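Lipolytic enzyme, G-D-S-L family (Bacteroides thetaiotaomicron, PDB 7BR2) is a gut bacterial SGNH-type serine esterase that metabolises the drug diltiazem and may also act as a lysophospholipase. Local coordinates at residues 230-238 with 261-271. Residues are numbered along the deposited sequence; the frame is centred on the assembly and turned at random.
Sequences DVANMEINA and ISFDYLAEALP
M234 serves two aromatic rings at once: its thioether lies between F263 and Y265, giving one ring a methyl over its face and the other a sulfur at its rim. The bend of the chain at SD (chi3 109°) carries CE over Y265, 3.6 Å from CE1 and 4.0 Å from the ring centroid, a CH-pi contact. SD meets the same ring obliquely and also sits near the plane of F263, 4.1 Å from CE2, so both rings make Met-aromatic contacts with it. A flexible, polarisable methionine suits a site where rings must be met at different angles. F263 in turn receives the delta methyl of I236 over one face, I236 CD1 standing 3.6 Å from F263 CZ; the two side chains reach for each other from opposite strands. Beyond them I261, with CG1 anti to the backbone N (chi1 -171°), sends CD1 to 3.7 Å from A238 CB, where an alanine is small enough to let the long branch approach the backbone. At the other end A232 CB lies at the edge of the Y265 ring, 3.5 Å from OH. The hydroxyl of this buried tyrosine is hydrogen-bonded to E303 OE2, so a phenylalanine in place of Y265 would probably leave the E303 carboxylate without this partner and A232 CB without the oxygen it rests against. Farther along, a water accepts from A269 N (3.0 Å), while V231 CG1 rests against L270 O. No direct hydrogen bond joins the segments: strand 232-237 pairs with 242-247 and 303-308, strand 260-267 with 249-257 and 443-449. Their axes run nearly antiparallel (157°) and 9.1 Å apart at closest approach, and the inward apolar residues interdigitate, an arrangement typical of the hydrophobic core between two face-to-face sheets of a beta-sandwich.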
loop_
_atom_site.group_PDB
_atom_site.type_symbol
_atom_site.label_atom_id
_atom_site.label_comp_id
_atom_site.label_asym_id
_atom_site.label_seq_id
_atom_site.Cartn_x
_atom_site.Cartn_y
_atom_site.Cartn_z
ATOM N N ASP A 230 1.919 15.778 10.034
ATOM C CA ASP A 230 2.283 15.092 11.261
ATOM C C ASP A 230 1.090 14.324 11.801
ATOM O O ASP A 230 -0.060 14.750 11.664
ATOM C CB ASP A 230 2.721 16.109 12.319
ATOM C CG ASP A 230 4.160 16.537 12.163
ATOM O OD1 ASP A 230 4.920 15.857 11.460
ATOM O OD2 ASP A 230 4.523 17.588 12.734
ATOM N N VAL A 231 1.380 13.209 12.465
ATOM C CA VAL A 231 0.346 12.513 13.221
ATOM C C VAL A 231 -0.236 13.446 14.273
ATOM O O VAL A 231 -1.449 13.681 14.329
ATOM C CB VAL A 231 0.921 11.241 13.869
ATOM C CG1 VAL A 231 -0.149 10.531 14.673
ATOM C CG2 VAL A 231 1.553 10.328 12.818
ATOM N N ALA A 232 0.637 14.024 15.089
ATOM C CA ALA A 232 0.289 15.063 16.043
ATOM C C ALA A 232 1.581 15.772 16.424
ATOM O O ALA A 232 2.676 15.224 16.285
ATOM C CB ALA A 232 -0.420 14.499 17.279
ATOM N N ASN A 233 1.444 17.008 16.878
ATOM C CA ASN A 233 2.599 17.836 17.227
ATOM C C ASN A 233 2.230 18.598 18.493
ATOM O O ASN A 233 1.444 19.549 18.447
ATOM C CB ASN A 233 2.958 18.775 16.075
ATOM C CG ASN A 233 4.393 19.295 16.155
ATOM O OD1 ASN A 233 5.036 19.217 17.193
ATOM N ND2 ASN A 233 4.883 19.854 15.054
ATOM N N MET A 234 2.758 18.158 19.628
ATOM C CA MET A 234 2.451 18.804 20.893
ATOM C C MET A 234 3.733 19.343 21.518
ATOM O O MET A 234 4.787 18.692 21.489
ATOM C CB MET A 234 1.751 17.853 21.866
ATOM C CG MET A 234 2.649 16.762 22.380
ATOM S SD MET A 234 1.740 15.314 22.903
ATOM C CE MET A 234 2.202 14.188 21.591
ATOM N N GLU A 235 3.624 20.543 22.078
ATOM C CA GLU A 235 4.712 21.200 22.784
ATOM C C GLU A 235 4.164 21.723 24.097
ATOM O O GLU A 235 3.249 22.559 24.095
ATOM C CB GLU A 235 5.311 22.353 21.980
ATOM C CG GLU A 235 6.604 22.897 22.575
ATOM C CD GLU A 235 7.148 24.103 21.822
ATOM O OE1 GLU A 235 6.982 24.188 20.583
ATOM O OE2 GLU A 235 7.746 24.976 22.486
ATOM N N ILE A 236 4.725 21.224 25.200
ATOM C CA ILE A 236 4.370 21.618 26.557
ATOM C C ILE A 236 5.561 22.322 27.199
ATOM O O ILE A 236 6.666 21.766 27.258
ATOM C CB ILE A 236 3.939 20.406 27.404
ATOM C CG1 ILE A 236 2.602 19.837 26.916
ATOM C CG2 ILE A 236 3.926 20.765 28.883
ATOM C CD1 ILE A 236 2.710 18.796 25.830
ATOM N N ASN A 237 5.330 23.529 27.706
ATOM C CA ASN A 237 6.323 24.202 28.531
ATOM C C ASN A 237 6.090 23.840 29.992
ATOM O O ASN A 237 5.033 24.145 30.555
ATOM C CB ASN A 237 6.295 25.715 28.294
ATOM C CG ASN A 237 7.285 26.463 29.178
ATOM O OD1 ASN A 237 7.142 26.483 30.400
ATOM N ND2 ASN A 237 8.345 26.993 28.573
ATOM N N ALA A 238 7.093 23.212 30.606
ATOM C CA ALA A 238 6.917 22.692 31.956
ATOM C C ALA A 238 6.771 23.801 32.990
ATOM O O ALA A 238 6.002 23.651 33.944
ATOM C CB ALA A 238 8.083 21.771 32.317
ATOM N N ILE A 261 6.019 15.780 35.540
ATOM C CA ILE A 261 4.984 16.501 34.817
ATOM C C ILE A 261 4.105 15.491 34.092
ATOM O O ILE A 261 4.592 14.480 33.579
ATOM C CB ILE A 261 5.584 17.542 33.854
ATOM C CG1 ILE A 261 4.482 18.439 33.286
ATOM C CG2 ILE A 261 6.401 16.872 32.763
ATOM C CD1 ILE A 261 5.008 19.678 32.588
ATOM N N SER A 262 2.805 15.755 34.066
ATOM C CA SER A 262 1.847 14.819 33.506
ATOM C C SER A 262 0.739 15.599 32.823
ATOM O O SER A 262 0.457 16.742 33.188
ATOM C CB SER A 262 1.283 13.900 34.590
ATOM O OG SER A 262 0.372 14.604 35.407
ATOM N N PHE A 263 0.153 14.998 31.792
ATOM C CA PHE A 263 -0.981 15.632 31.137
ATOM C C PHE A 263 -1.805 14.587 30.396
ATOM O O PHE A 263 -1.427 13.415 30.288
ATOM C CB PHE A 263 -0.526 16.749 30.191
ATOM C CG PHE A 263 0.486 16.314 29.178
ATOM C CD1 PHE A 263 1.837 16.308 29.488
ATOM C CD2 PHE A 263 0.096 15.943 27.901
ATOM C CE1 PHE A 263 2.778 15.926 28.550
ATOM C CE2 PHE A 263 1.030 15.557 26.957
ATOM C CZ PHE A 263 2.373 15.547 27.278
ATOM N N ASP A 264 -2.953 15.037 29.901
ATOM C CA ASP A 264 -3.875 14.230 29.121
ATOM C C ASP A 264 -3.732 14.612 27.655
ATOM O O ASP A 264 -3.741 15.806 27.308
ATOM C CB ASP A 264 -5.311 14.431 29.605
ATOM C CG ASP A 264 -5.567 13.763 30.952
ATOM O OD1 ASP A 264 -4.752 12.909 31.369
ATOM O OD2 ASP A 264 -6.566 14.108 31.612
ATOM N N TYR A 265 -3.539 13.590 26.821
ATOM C CA TYR A 265 -3.282 13.717 25.393
ATOM C C TYR A 265 -4.415 13.027 24.642
ATOM O O TYR A 265 -4.628 11.824 24.817
ATOM C CB TYR A 265 -1.929 13.073 25.078
ATOM C CG TYR A 265 -1.613 12.783 23.628
ATOM C CD1 TYR A 265 -1.600 13.792 22.677
ATOM C CD2 TYR A 265 -1.306 11.498 23.224
ATOM C CE1 TYR A 265 -1.294 13.520 21.361
ATOM C CE2 TYR A 265 -0.999 11.215 21.911
ATOM C CZ TYR A 265 -0.992 12.230 20.986
ATOM O OH TYR A 265 -0.680 11.945 19.673
ATOM N N LEU A 266 -5.162 13.774 23.839
ATOM C CA LEU A 266 -6.192 13.160 23.005
ATOM C C LEU A 266 -5.848 13.464 21.553
ATOM O O LEU A 266 -6.074 14.575 21.073
ATOM C CB LEU A 266 -7.600 13.641 23.374
ATOM C CG LEU A 266 -8.695 13.071 22.448
ATOM C CD1 LEU A 266 -8.778 11.530 22.541
ATOM C CD2 LEU A 266 -10.066 13.689 22.694
ATOM N N ALA A 267 -5.310 12.466 20.858
ATOM C CA ALA A 267 -4.938 12.620 19.462
ATOM C C ALA A 267 -6.161 12.452 18.572
ATOM O O ALA A 267 -7.141 11.819 18.960
ATOM C CB ALA A 267 -3.870 11.597 19.086
ATOM N N GLU A 268 -6.114 13.070 17.389
ATOM C CA GLU A 268 -7.126 12.831 16.372
ATOM C C GLU A 268 -6.826 11.594 15.549
ATOM O O GLU A 268 -7.737 11.049 14.911
ATOM C CB GLU A 268 -7.247 14.029 15.427
ATOM C CG GLU A 268 -7.676 15.311 16.107
ATOM C CD GLU A 268 -7.493 16.537 15.231
ATOM O OE1 GLU A 268 -7.006 16.397 14.083
ATOM O OE2 GLU A 268 -7.810 17.648 15.709
ATOM N N ALA A 269 -5.576 11.149 15.536
ATOM C CA ALA A 269 -5.173 10.032 14.710
ATOM C C ALA A 269 -4.217 9.168 15.511
ATOM O O ALA A 269 -3.633 9.612 16.502
ATOM C CB ALA A 269 -4.523 10.507 13.406
ATOM N N LEU A 270 -4.074 7.932 15.075
ATOM C CA LEU A 270 -3.127 6.982 15.635
ATOM C C LEU A 270 -1.835 6.998 14.827
ATOM O O LEU A 270 -1.814 7.489 13.694
ATOM C CB LEU A 270 -3.731 5.566 15.635
ATOM C CG LEU A 270 -4.977 5.320 16.493
ATOM C CD1 LEU A 270 -5.501 3.889 16.298
ATOM C CD2 LEU A 270 -4.695 5.604 17.964
ATOM N N PRO A 271 -0.719 6.524 15.391
ATOM C CA PRO A 271 0.499 6.377 14.582
ATOM C C PRO A 271 0.327 5.306 13.515
ATOM O O PRO A 271 -0.513 4.407 13.619
ATOM C CB PRO A 271 1.569 5.971 15.600
ATOM C CG PRO A 271 0.806 5.315 16.706
ATOM C CD PRO A 271 -0.515 6.050 16.774
HETATM O O HOH W 1 -3.319 13.041 15.932
#